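Local coordinates for protein citryl-CoA lyase (Hydrogenobacter thermophilus, PDB 6HXP) that probably cleaves citryl-CoA into acetyl-CoA and oxaloacetate, as a coenzyme A-binding lyase of the citrate synthase family, at residues A[230-233]-A[234-237]; A[75-79]-A[80-84]; A[172-175]-A[176-180]; A[148-151]-A[152-156]. All blocks are in the same frame, centred on the assembly; numbering follows the deposited sequence.

Interaction 1: residues A[230-233]-A[234-237]; sequences KPFS and KRLD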
loop_
_atom_site.group_PDB
_atom_site.type_symbol
_atom_site.label_atom_id
_atom_site.label_comp_id
_atom_site.label_asym_id
_atom_site.label_seq_id
_atom_site.Cartn_x
_atom_site.Cartn_y
_atom_site.Cartn_z
ATOM N N LYS A 230 6.107 21.824 0.194
ATOM C CA LYS A 230 4.774 22.106 0.654
ATOM C C LYS A 230 3.884 20.919 0.320
ATOM O O LYS A 230 4.023 20.312 -0.754
ATOM C CB LYS A 230 4.223 23.352 -0.066
ATOM C CG LYS A 230 5.037 24.607 0.183
ATOM C CD LYS A 230 4.493 25.781 -0.641
ATOM C CE LYS A 230 5.372 27.010 -0.565
ATOM N NZ LYS A 230 4.904 28.084 -1.491
ATOM N N PRO A 231 2.914 20.583 1.179
ATOM C CA PRO A 231 1.981 19.523 0.803
ATOM C C PRO A 231 1.304 19.836 -0.528
ATOM O O PRO A 231 1.034 21.001 -0.889
ATOM C CB PRO A 231 0.960 19.504 1.949
ATOM C CG PRO A 231 1.721 20.104 3.124
ATOM C CD PRO A 231 2.584 21.163 2.501
ATOM N N PHE A 232 1.057 18.768 -1.278
ATOM C CA PHE A 232 0.402 18.797 -2.571
ATOM C C PHE A 232 1.267 19.407 -3.667
ATOM O O PHE A 232 0.766 19.648 -4.762
ATOM C CB PHE A 232 -0.983 19.485 -2.493
ATOM C CG PHE A 232 -2.044 18.851 -3.376
ATOM C CD1 PHE A 232 -2.493 17.565 -3.139
ATOM C CD2 PHE A 232 -2.591 19.550 -4.440
ATOM C CE1 PHE A 232 -3.491 16.999 -3.936
ATOM C CE2 PHE A 232 -3.625 18.994 -5.210
ATOM C CZ PHE A 232 -4.035 17.705 -4.977
ATOM N N SER A 233 2.593 19.575 -3.434
ATOM C CA SER A 233 3.459 20.122 -4.460
ATOM C C SER A 233 3.700 19.142 -5.607
ATOM O O SER A 233 4.034 19.593 -6.708
ATOM C CB SER A 233 4.775 20.602 -3.857
ATOM O OG SER A 233 5.552 19.533 -3.394
ATOM N N LYS A 234 3.524 17.830 -5.384
ATOM C CA LYS A 234 3.748 16.832 -6.443
ATOM C C LYS A 234 2.462 16.589 -7.221
ATOM O O LYS A 234 1.651 15.704 -6.917
ATOM C CB LYS A 234 4.292 15.518 -5.885
ATOM C CG LYS A 234 5.660 15.707 -5.247
ATOM C CD LYS A 234 6.719 16.276 -6.226
ATOM C CE LYS A 234 8.144 16.328 -5.696
ATOM N NZ LYS A 234 8.321 17.450 -4.748
ATOM N N ARG A 235 2.260 17.449 -8.186
ATOM C CA ARG A 235 1.094 17.409 -9.057
ATOM C C ARG A 235 1.545 17.904 -10.405
ATOM O O ARG A 235 2.493 18.709 -10.489
ATOM C CB ARG A 235 -0.048 18.264 -8.506
ATOM C CG ARG A 235 0.248 19.755 -8.417
ATOM C CD ARG A 235 -0.990 20.502 -7.940
ATOM N NE ARG A 235 -0.779 21.951 -7.983
ATOM C CZ ARG A 235 -0.261 22.674 -6.993
ATOM N NH1 ARG A 235 -0.092 23.983 -7.135
ATOM N NH2 ARG A 235 0.085 22.096 -5.849
ATOM N N LEU A 236 0.976 17.374 -11.458
ATOM C CA LEU A 236 1.346 17.805 -12.805
ATOM C C LEU A 236 0.596 19.078 -13.161
ATOM O O LEU A 236 -0.364 19.449 -12.500
ATOM C CB LEU A 236 0.999 16.738 -13.850
ATOM C CG LEU A 236 1.476 15.309 -13.590
ATOM C CD1 LEU A 236 1.031 14.410 -14.726
ATOM C CD2 LEU A 236 2.983 15.238 -13.387
ATOM N N ASP A 237 1.073 19.752 -14.219
ATOM C CA ASP A 237 0.421 20.927 -14.828
ATOM C C ASP A 237 -0.126 20.360 -16.142
ATOM O O ASP A 237 0.656 19.938 -16.995
ATOM C CB ASP A 237 1.462 22.017 -15.057
ATOM C CG ASP A 237 1.009 23.220 -15.869
ATOM O OD1 ASP A 237 -0.217 23.367 -16.094
ATOM O OD2 ASP A 237 1.870 24.023 -16.251
HETATM O O HOH W 1 1.176 22.822 -3.002
HETATM O O HOH W 2 7.743 20.171 -5.408
#
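The guanidinium of Arg235 approaches the Phe232 ring obliquely, the two planes only 23° apart, with NH2 4.0 Å from ring atom CD2. At the guanidinium edge, close to its plane, lie the carbonyl oxygen of Phe232 and a water, while Ser233 CA approaches obliquely. The ring itself makes an edge-to-face contact with His99 of the second subunit.

The side-chain bond is Arg235 NH2 to Phe232 O, 2.8 Å and bent (139° at the hydrogen), with the donor well above the carbonyl plane. The same nitrogen gives a second bond to water 1, which donates to Pro231 O at 2.8 Å; one arginine nitrogen thus serves two successive carbonyls, directly and through water. Arg235 folds back this way because CG sits between the backbone N and the carbonyl carbon (chi1 64°) and the chain then runs straight to NE. On the far side of the backbone, water 2 lies 3.0 Å from Ser233 OG and accepts from Lys234 NZ at 2.9 Å. The ammonium has a stronger partner in Glu225, and it also reaches Ile4 O and the Trp5 ring of the third subunit.

Two tight turns in the link between helices 206-228 and 238-241 build this shape. Lys230 to Ser233 form a type II beta turn closed by Ser233 N to Lys230 O at 3.1 Å, with Phe232 at its positive-phi third position; an inverse gamma turn centred on Lys234 follows, spanned by a weak bond from Arg235 N to Ser233 O, 3.2 Å.

Interaction 2: residues A[75-79]-A[80-84]; sequences RSVAS and GGNSL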
loop_
_atom_site.group_PDB
_atom_site.type_symbol
_atom_site.label_atom_id
_atom_site.label_comp_id
_atom_site.label_asym_id
_atom_site.label_seq_id
_atom_site.Cartn_x
_atom_site.Cartn_y
_atom_site.Cartn_z
ATOM N N ARG A 75 7.188 9.708 -2.899
ATOM C CA ARG A 75 7.113 11.134 -2.662
ATOM C C ARG A 75 5.744 11.725 -3.008
ATOM O O ARG A 75 5.281 12.632 -2.325
ATOM C CB ARG A 75 8.235 11.851 -3.430
ATOM C CG ARG A 75 9.609 11.428 -2.916
ATOM C CD ARG A 75 10.786 12.090 -3.648
ATOM N NE ARG A 75 10.917 13.431 -3.131
ATOM C CZ ARG A 75 11.986 14.049 -2.592
ATOM N NH1 ARG A 75 13.200 13.433 -2.522
ATOM N NH2 ARG A 75 11.874 15.280 -2.155
ATOM N N SER A 76 5.068 11.199 -4.023
ATOM C CA SER A 76 3.717 11.653 -4.387
ATOM C C SER A 76 2.741 11.275 -3.265
ATOM O O SER A 76 1.933 12.111 -2.859
ATOM C CB SER A 76 3.252 11.048 -5.714
ATOM O OG SER A 76 4.106 11.508 -6.748
ATOM N N VAL A 77 2.822 10.063 -2.716
ATOM C CA VAL A 77 1.979 9.699 -1.581
ATOM C C VAL A 77 2.273 10.598 -0.363
ATOM O O VAL A 77 1.355 11.086 0.274
ATOM C CB VAL A 77 2.120 8.205 -1.291
ATOM C CG1 VAL A 77 1.554 7.842 0.066
ATOM C CG2 VAL A 77 1.402 7.417 -2.386
ATOM N N ALA A 78 3.553 10.874 -0.085
ATOM C CA ALA A 78 3.890 11.778 0.998
ATOM C C ALA A 78 3.274 13.164 0.747
ATOM O O ALA A 78 2.709 13.774 1.674
ATOM C CB ALA A 78 5.406 11.921 1.074
ATOM N N SER A 79 3.341 13.641 -0.493
ATOM C CA SER A 79 2.785 14.944 -0.899
ATOM C C SER A 79 1.261 15.047 -0.637
ATOM O O SER A 79 0.715 16.151 -0.415
ATOM C CB SER A 79 3.102 15.206 -2.364
ATOM O OG SER A 79 2.911 16.591 -2.690
ATOM N N GLY A 80 0.566 13.907 -0.706
ATOM C CA GLY A 80 -0.850 13.870 -0.401
ATOM C C GLY A 80 -1.149 14.119 1.080
ATOM O O GLY A 80 -2.318 14.301 1.456
ATOM N N GLY A 81 -0.124 14.130 1.925
ATOM C CA GLY A 81 -0.234 14.429 3.356
ATOM C C GLY A 81 -0.382 13.163 4.169
ATOM O O GLY A 81 -1.433 12.853 4.738
ATOM N N ASN A 82 0.686 12.388 4.194
ATOM C CA ASN A 82 0.695 11.086 4.824
ATOM C C ASN A 82 1.923 10.910 5.710
ATOM O O ASN A 82 2.946 11.591 5.537
ATOM C CB ASN A 82 0.696 9.992 3.760
ATOM C CG ASN A 82 -0.642 9.769 3.157
ATOM O OD1 ASN A 82 -1.576 9.255 3.848
ATOM N ND2 ASN A 82 -0.855 10.166 1.921
ATOM N N SER A 83 1.819 9.997 6.662
ATOM C CA SER A 83 2.903 9.658 7.562
ATOM C C SER A 83 4.018 8.986 6.776
ATOM O O SER A 83 3.836 8.396 5.690
ATOM C CB SER A 83 2.381 8.715 8.641
ATOM O OG SER A 83 3.355 8.415 9.635
ATOM N N LEU A 84 5.203 9.051 7.313
ATOM C CA LEU A 84 6.361 8.503 6.634
ATOM C C LEU A 84 6.227 7.024 6.256
ATOM O O LEU A 84 6.644 6.636 5.158
ATOM C CB LEU A 84 7.588 8.779 7.492
ATOM C CG LEU A 84 8.921 8.396 6.879
ATOM C CD1 LEU A 84 9.961 9.436 7.159
ATOM C CD2 LEU A 84 9.363 7.017 7.337
#
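The C-terminal end of helix 69-79 unwinds here into a short glycine-rich connection, and the Asn82 side chain returns to the last turn to meet Val77. Its ND2 donates to Val77 O at 2.9 Å in a nearly straight bond (172°). The oxygen lies in the plane of the asparagine amide, but the N-H arrives above the plane of the carbonyl. With CG beside its own backbone N (chi1 -78°), the amide is swung back over the helix end, where ND2 also comes within 3.8 Å of Val77 CG1.

Val77 O has a second, weaker donor in Gly80 N at 3.1 Å. That N-H is shared, its better bond being the helical one to Ser76 O, also 3.1 Å. One residue on, the bonding tightens to a three-residue step as Gly81 N donates to Ala78 O at 2.9 Å. Gly81 then takes a positive phi of 94°, where a side chain would press on the carbonyl oxygen before it, and the backbone leaves the helix. The carbonyls of the final turn are therefore satisfied by a mixture of main-chain donors and one side-chain amide.

Ser79 OG accepts from Lys234 N. Val77 packs on Val86 and Ala90 of helix 84-93, which the connection leads into, and on Ala73 of the second subunit. Ala78 rests on Val222 and Leu226 of helix 206-228, while Asn82 reaches Leu93 of the second subunit and Asn85 of the fourth, so this helix end packs against helices of its own chain and of those two subunits.

Interaction 3: residues A[172-175]-A[176-180]; sequences VAEE and IGRQK. With COA (coenzyme A), chain B.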
loop_
_atom_site.group_PDB
_atom_site.type_symbol
_atom_site.label_atom_id
_atom_site.label_comp_id
_atom_site.label_asym_id
_atom_site.label_seq_id
_atom_site.Cartn_x
_atom_site.Cartn_y
_atom_site.Cartn_z
ATOM N N VAL A 172 28.191 -16.512 -18.810
ATOM C CA VAL A 172 27.036 -16.250 -19.679
ATOM C C VAL A 172 27.190 -14.897 -20.384
ATOM O O VAL A 172 26.913 -14.826 -21.582
ATOM C CB VAL A 172 25.689 -16.359 -18.885
ATOM C CG1 VAL A 172 24.526 -15.702 -19.630
ATOM C CG2 VAL A 172 25.367 -17.814 -18.544
ATOM N N ALA A 173 27.660 -13.843 -19.689
ATOM C CA ALA A 173 27.830 -12.543 -20.356
ATOM C C ALA A 173 28.832 -12.658 -21.503
ATOM O O ALA A 173 28.596 -12.151 -22.605
ATOM C CB ALA A 173 28.322 -11.500 -19.385
ATOM N N GLU A 174 29.944 -13.345 -21.245
ATOM C CA GLU A 174 30.986 -13.518 -22.263
ATOM C C GLU A 174 30.433 -14.290 -23.458
ATOM O O GLU A 174 30.683 -13.911 -24.621
ATOM C CB GLU A 174 32.193 -14.236 -21.631
ATOM C CG GLU A 174 33.343 -14.530 -22.576
ATOM C CD GLU A 174 34.624 -14.988 -21.904
ATOM O OE1 GLU A 174 34.549 -15.544 -20.783
ATOM O OE2 GLU A 174 35.705 -14.817 -22.516
ATOM N N GLU A 175 29.660 -15.353 -23.189
ATOM C CA GLU A 175 29.064 -16.166 -24.255
ATOM C C GLU A 175 27.999 -15.412 -25.057
ATOM O O GLU A 175 27.900 -15.626 -26.278
ATOM C CB GLU A 175 28.485 -17.459 -23.675
ATOM C CG GLU A 175 27.958 -18.440 -24.698
ATOM C CD GLU A 175 28.989 -18.939 -25.698
ATOM O OE1 GLU A 175 30.200 -18.971 -25.373
ATOM O OE2 GLU A 175 28.570 -19.317 -26.811
ATOM N N ILE A 176 27.194 -14.556 -24.407
ATOM C CA ILE A 176 26.207 -13.754 -25.147
ATOM C C ILE A 176 26.968 -12.873 -26.149
ATOM O O ILE A 176 26.588 -12.811 -27.326
ATOM C CB ILE A 176 25.296 -12.911 -24.216
ATOM C CG1 ILE A 176 24.393 -13.797 -23.343
ATOM C CG2 ILE A 176 24.423 -11.974 -25.052
ATOM C CD1 ILE A 176 23.800 -13.026 -22.133
ATOM N N GLY A 177 28.059 -12.252 -25.691
ATOM C CA GLY A 177 28.918 -11.418 -26.530
ATOM C C GLY A 177 29.482 -12.157 -27.713
ATOM O O GLY A 177 29.506 -11.619 -28.828
ATOM N N ARG A 178 29.922 -13.396 -27.473
ATOM C CA ARG A 178 30.488 -14.281 -28.485
ATOM C C ARG A 178 29.432 -14.651 -29.540
ATOM O O ARG A 178 29.715 -14.593 -30.740
ATOM C CB ARG A 178 31.021 -15.543 -27.787
ATOM C CG ARG A 178 32.001 -16.349 -28.592
ATOM C CD ARG A 178 32.604 -17.440 -27.725
ATOM N NE ARG A 178 33.649 -16.933 -26.826
ATOM C CZ ARG A 178 33.648 -17.058 -25.501
ATOM N NH1 ARG A 178 34.670 -16.603 -24.788
ATOM N NH2 ARG A 178 32.622 -17.626 -24.878
ATOM N N GLN A 179 28.219 -15.013 -29.098
ATOM C CA GLN A 179 27.124 -15.397 -29.997
ATOM C C GLN A 179 26.476 -14.214 -30.722
ATOM O O GLN A 179 26.153 -14.348 -31.901
ATOM C CB GLN A 179 26.080 -16.242 -29.263
ATOM C CG GLN A 179 26.625 -17.628 -28.934
ATOM C CD GLN A 179 25.590 -18.583 -28.404
ATOM O OE1 GLN A 179 24.416 -18.553 -28.777
ATOM N NE2 GLN A 179 26.005 -19.469 -27.523
ATOM N N LYS A 180 26.318 -13.065 -30.068
ATOM C CA LYS A 180 25.722 -11.893 -30.730
ATOM C C LYS A 180 26.726 -10.995 -31.495
ATOM O O LYS A 180 26.288 -10.138 -32.257
ATOM C CB LYS A 180 24.973 -11.027 -29.707
ATOM C CG LYS A 180 23.777 -11.733 -29.080
ATOM C CD LYS A 180 22.650 -10.774 -28.675
ATOM C CE LYS A 180 21.472 -10.802 -29.627
ATOM N NZ LYS A 180 21.843 -10.381 -31.003
HETATM N N1A COA B . 19.041 -11.202 -23.328
HETATM C C2A COA B . 19.022 -11.416 -24.649
HETATM N N3A COA B . 19.010 -10.519 -25.642
HETATM C C4A COA B . 19.013 -9.268 -25.163
HETATM C C5A COA B . 19.024 -8.891 -23.829
HETATM C C6A COA B . 19.046 -9.927 -22.874
HETATM N N6A COA B . 19.096 -9.717 -21.556
HETATM N N7A COA B . 19.042 -7.511 -23.709
HETATM C C8A COA B . 19.055 -7.091 -24.950
HETATM N N9A COA B . 19.047 -8.097 -25.882
HETATM C C1B COA B . 19.160 -7.976 -27.336
HETATM C C2B COA B . 18.625 -6.663 -27.937
HETATM O O2B COA B . 17.315 -6.857 -28.459
HETATM C C3B COA B . 19.647 -6.416 -29.042
HETATM O O3B COA B . 19.388 -7.293 -30.162
HETATM P P3B COA B . 19.764 -7.012 -31.718
HETATM O O7A COA B . 20.368 -5.654 -31.902
HETATM O O8A COA B . 20.712 -8.141 -32.135
HETATM O O9A COA B . 18.451 -7.188 -32.490
HETATM C C4B COA B . 20.944 -6.897 -28.402
HETATM O O4B COA B . 20.532 -8.078 -27.684
HETATM C C5B COA B . 21.615 -5.949 -27.439
HETATM O O5B COA B . 21.623 -4.607 -27.968
HETATM P P1A COA B . 21.715 -3.314 -26.989
HETATM O O1A COA B . 21.528 -2.066 -27.762
HETATM O O2A COA B . 23.062 -3.419 -26.274
HETATM O O3A COA B . 20.582 -3.471 -25.881
HETATM P P2A COA B . 19.249 -2.657 -25.575
HETATM O O4A COA B . 19.530 -1.203 -25.526
HETATM O O5A COA B . 18.240 -3.053 -26.656
HETATM O O6A COA B . 18.632 -3.230 -24.176
HETATM C CBP COA B . 17.780 -3.020 -21.905
HETATM C CCP COA B . 18.713 -2.449 -22.969
HETATM C CDP COA B . 18.292 -2.566 -20.529
HETATM C CEP COA B . 16.381 -2.432 -22.131
HETATM C CAP COA B . 17.683 -4.567 -21.946
HETATM O OAP COA B . 18.923 -5.205 -22.213
HETATM C C9P COA B . 17.030 -5.177 -20.709
HETATM O O9P COA B . 15.807 -5.197 -20.598
HETATM N N8P COA B . 17.851 -5.710 -19.800
HETATM C C7P COA B . 17.373 -6.468 -18.651
HETATM C C6P COA B . 16.894 -7.851 -19.046
HETATM C C5P COA B . 16.088 -8.518 -17.957
HETATM O O5P COA B . 16.571 -8.722 -16.844
HETATM N N4P COA B . 14.853 -8.890 -18.296
HETATM C C3P COA B . 14.122 -9.971 -17.647
HETATM C C2P COA B . 13.619 -9.629 -16.257
HETATM S S1P COA B . 12.602 -8.135 -16.400
#
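Glu175 divides its carboxylate between two side chains of the next helical turn. Arg178 is modelled in two conformers; in one of them its NH2 donates to Glu175 OE1 at 2.8 Å, on the anti side and somewhat out of the carboxylate plane, although the oxygen lies within the plane of the guanidinium. In the same conformer NH1 lies 3.1 Å from Glu174 OE2, and the three residues form a salt-bridge network. OE2 of Glu175 presents its anti lone pair to Gln179 NE2, 2.7 Å away and almost straight (174°); the same NE2 is also bonded to Glu121 O. A bend at chi2 (60°) turns the glutamate chain along the helix to meet both. With Glu175 shortened to alanine, Arg178 is likely to keep Glu174 alone in this network, and Gln179 NE2 to lose its carboxylate mate.

Round the helix, Val172 CG1 meets Ile176 CD1 at 3.7 Å, a pair also joined by the backbone bond from Ile176 N to Val172 O. At the helix end Lys180, bent at chi3 and chi4, sends NZ to O8A of the coenzyme A 3'-phosphate, 2.8 Å away, with CE 3.5 Å from ribose O4B.

Two sides of helix 164-180 are covered: Glu175 and Gln179 lie against helix 120-129, while Val172 packs on Tyr137 and Ile176 on Ile134, both residues of the coenzyme A site.

Interaction 4: residues A[148-151]-A[152-156]; sequences RTKR and LMDIA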
loop_
_atom_site.group_PDB
_atom_site.type_symbol
_atom_site.label_atom_id
_atom_site.label_comp_id
_atom_site.label_asym_id
_atom_site.label_seq_id
_atom_site.Cartn_x
_atom_site.Cartn_y
_atom_site.Cartn_z
ATOM N N ARG A 148 29.019 -1.486 -11.286
ATOM C CA ARG A 148 28.452 -1.954 -10.032
ATOM C C ARG A 148 28.643 -3.467 -9.894
ATOM O O ARG A 148 28.935 -3.978 -8.807
ATOM C CB ARG A 148 26.982 -1.579 -9.958
ATOM C CG ARG A 148 26.741 -0.071 -10.085
ATOM C CD ARG A 148 25.319 0.280 -10.443
ATOM N NE ARG A 148 24.923 -0.292 -11.731
ATOM C CZ ARG A 148 23.674 -0.261 -12.186
ATOM N NH1 ARG A 148 22.727 0.368 -11.498
ATOM N NH2 ARG A 148 23.361 -0.865 -13.324
ATOM N N THR A 149 28.523 -4.177 -11.022
ATOM C CA THR A 149 28.811 -5.596 -11.052
ATOM C C THR A 149 30.308 -5.819 -10.813
ATOM O O THR A 149 30.667 -6.688 -10.021
ATOM C CB THR A 149 28.454 -6.153 -12.413
ATOM O OG1 THR A 149 27.035 -6.073 -12.532
ATOM C CG2 THR A 149 28.911 -7.614 -12.592
ATOM N N LYS A 150 31.162 -5.052 -11.501
ATOM C CA LYS A 150 32.613 -5.199 -11.361
ATOM C C LYS A 150 33.019 -4.990 -9.905
ATOM O O LYS A 150 33.819 -5.755 -9.392
ATOM C CB LYS A 150 33.369 -4.222 -12.269
ATOM C CG LYS A 150 34.888 -4.432 -12.189
ATOM C CD LYS A 150 35.635 -3.657 -13.223
ATOM C CE LYS A 150 37.089 -4.082 -13.280
ATOM N NZ LYS A 150 37.803 -3.850 -11.991
ATOM N N ARG A 151 32.455 -4.001 -9.232
ATOM C CA ARG A 151 32.830 -3.745 -7.848
ATOM C C ARG A 151 32.472 -4.950 -6.959
ATOM O O ARG A 151 33.291 -5.395 -6.141
ATOM C CB ARG A 151 32.131 -2.482 -7.347
ATOM C CG ARG A 151 32.414 -2.108 -5.887
ATOM C CD ARG A 151 33.877 -1.856 -5.672
ATOM N NE ARG A 151 34.096 -1.440 -4.294
ATOM C CZ ARG A 151 35.246 -1.587 -3.658
ATOM N NH1 ARG A 151 36.299 -2.109 -4.286
ATOM N NH2 ARG A 151 35.353 -1.239 -2.379
ATOM N N LEU A 152 31.249 -5.454 -7.118
ATOM C CA LEU A 152 30.786 -6.591 -6.321
ATOM C C LEU A 152 31.621 -7.860 -6.602
ATOM O O LEU A 152 31.966 -8.591 -5.666
ATOM C CB LEU A 152 29.324 -6.868 -6.573
ATOM C CG LEU A 152 28.373 -5.906 -5.894
ATOM C CD1 LEU A 152 26.963 -6.071 -6.462
ATOM C CD2 LEU A 152 28.342 -6.138 -4.360
ATOM N N MET A 153 31.926 -8.114 -7.863
ATOM C CA MET A 153 32.695 -9.289 -8.244
ATOM C C MET A 153 34.137 -9.154 -7.802
ATOM O O MET A 153 34.752 -10.146 -7.412
ATOM C CB MET A 153 32.568 -9.642 -9.739
ATOM C CG MET A 153 31.153 -10.035 -10.136
ATOM S SD MET A 153 30.585 -11.493 -9.195
ATOM C CE MET A 153 28.931 -11.677 -9.830
ATOM N N ASP A 154 34.694 -7.937 -7.834
ATOM C CA ASP A 154 36.070 -7.738 -7.355
ATOM C C ASP A 154 36.124 -8.056 -5.880
ATOM O O ASP A 154 37.077 -8.696 -5.432
ATOM C CB ASP A 154 36.535 -6.281 -7.549
ATOM C CG ASP A 154 36.861 -5.904 -8.974
ATOM O OD1 ASP A 154 36.986 -6.825 -9.825
ATOM O OD2 ASP A 154 36.984 -4.677 -9.250
ATOM N N ILE A 155 35.133 -7.600 -5.124
ATOM C CA ILE A 155 35.078 -7.904 -3.673
ATOM C C ILE A 155 34.935 -9.414 -3.468
ATOM O O ILE A 155 35.674 -10.012 -2.666
ATOM C CB ILE A 155 33.930 -7.123 -3.004
ATOM C CG1 ILE A 155 34.219 -5.608 -3.022
ATOM C CG2 ILE A 155 33.743 -7.585 -1.553
ATOM C CD1 ILE A 155 32.942 -4.783 -2.816
ATOM N N ALA A 156 34.016 -10.041 -4.217
ATOM C CA ALA A 156 33.820 -11.497 -4.104
ATOM C C ALA A 156 35.143 -12.241 -4.380
ATOM O O ALA A 156 35.448 -13.196 -3.684
ATOM C CB ALA A 156 32.782 -11.948 -5.084
HETATM O O HOH W 3 36.897 -2.634 -7.089
#
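Arg151 lays its guanidinium across the end of Ile155, whose CD1 sits over one face, displaced toward the rim and 3.8 Å from NE. This is an i to i+4 pairing on helix 147-158, an amphipathic helix whose Lys150 and Asp154 form a salt bridge on a polar side. The arginine chain starts anti to its N (chi1 179°) and bends at chi2 (61°), which brings it over the isoleucine. Beyond the isoleucine, NH2 is hydrogen-bonded to Val28 O of the third subunit, where Ile155 also packs on Gly29.

Lys150 NZ reaches Asp154 OD2 at 3.0 Å, the oxygen receiving it on its syn lone pair; the lysine chain is extended until chi4 (-61°), where the ammonium curls in. The aspartate also crowds the carbonyl of the preceding turn, its CG 3.1 Å from Lys150 O, while its own N donates to that oxygen at 2.8 Å. Were Asp154 replaced by an asparagine, the Lys150 ammonium would probably lose its counter-charge and be freer to swing into solvent.

Farther round, Thr149 and Met153 run side by side, CG2 to CG 4.1 Å, both against helix 188-198, Met153 also touching helix 164-180; Thr149 OG1 is held by Leu186 O. Leu152 turns to helices 48-60 and 188-198.

The charged groups of Arg151 and Asp154 do not meet directly but are joined through one solvent molecule: water 3 lies at the guanidinium edge, in its plane, accepting from Arg151 NH1 at 2.9 Å and donating to Asp154 OD2 at 3.0 Å.

How the interactions relate
Interactions 1 and 2 touch, although far apart in sequence: Phe232 N lies 2.8 Å from Ser79 O and Lys234 N 3.0 Å from Ser79 OG, both hydrogen bonds, so the turns of 230-237 are fastened to the end of helix 69-79. Interactions 3 and 4 lie on successive helices, their centres about 19 Å apart and nearest atoms about 8 Å. Interaction 3 holds a coenzyme A-binding residue, Lys180; in interaction 4 the Arg148 side chain stays about 9 Å from the coenzyme. Between the pairs, interactions 2 and 3 have centres about 45 Å apart, and the nearest atoms of interactions 2 and 4 are about 18 Å apart. Interactions 1, 2 and 4 all meet the third subunit.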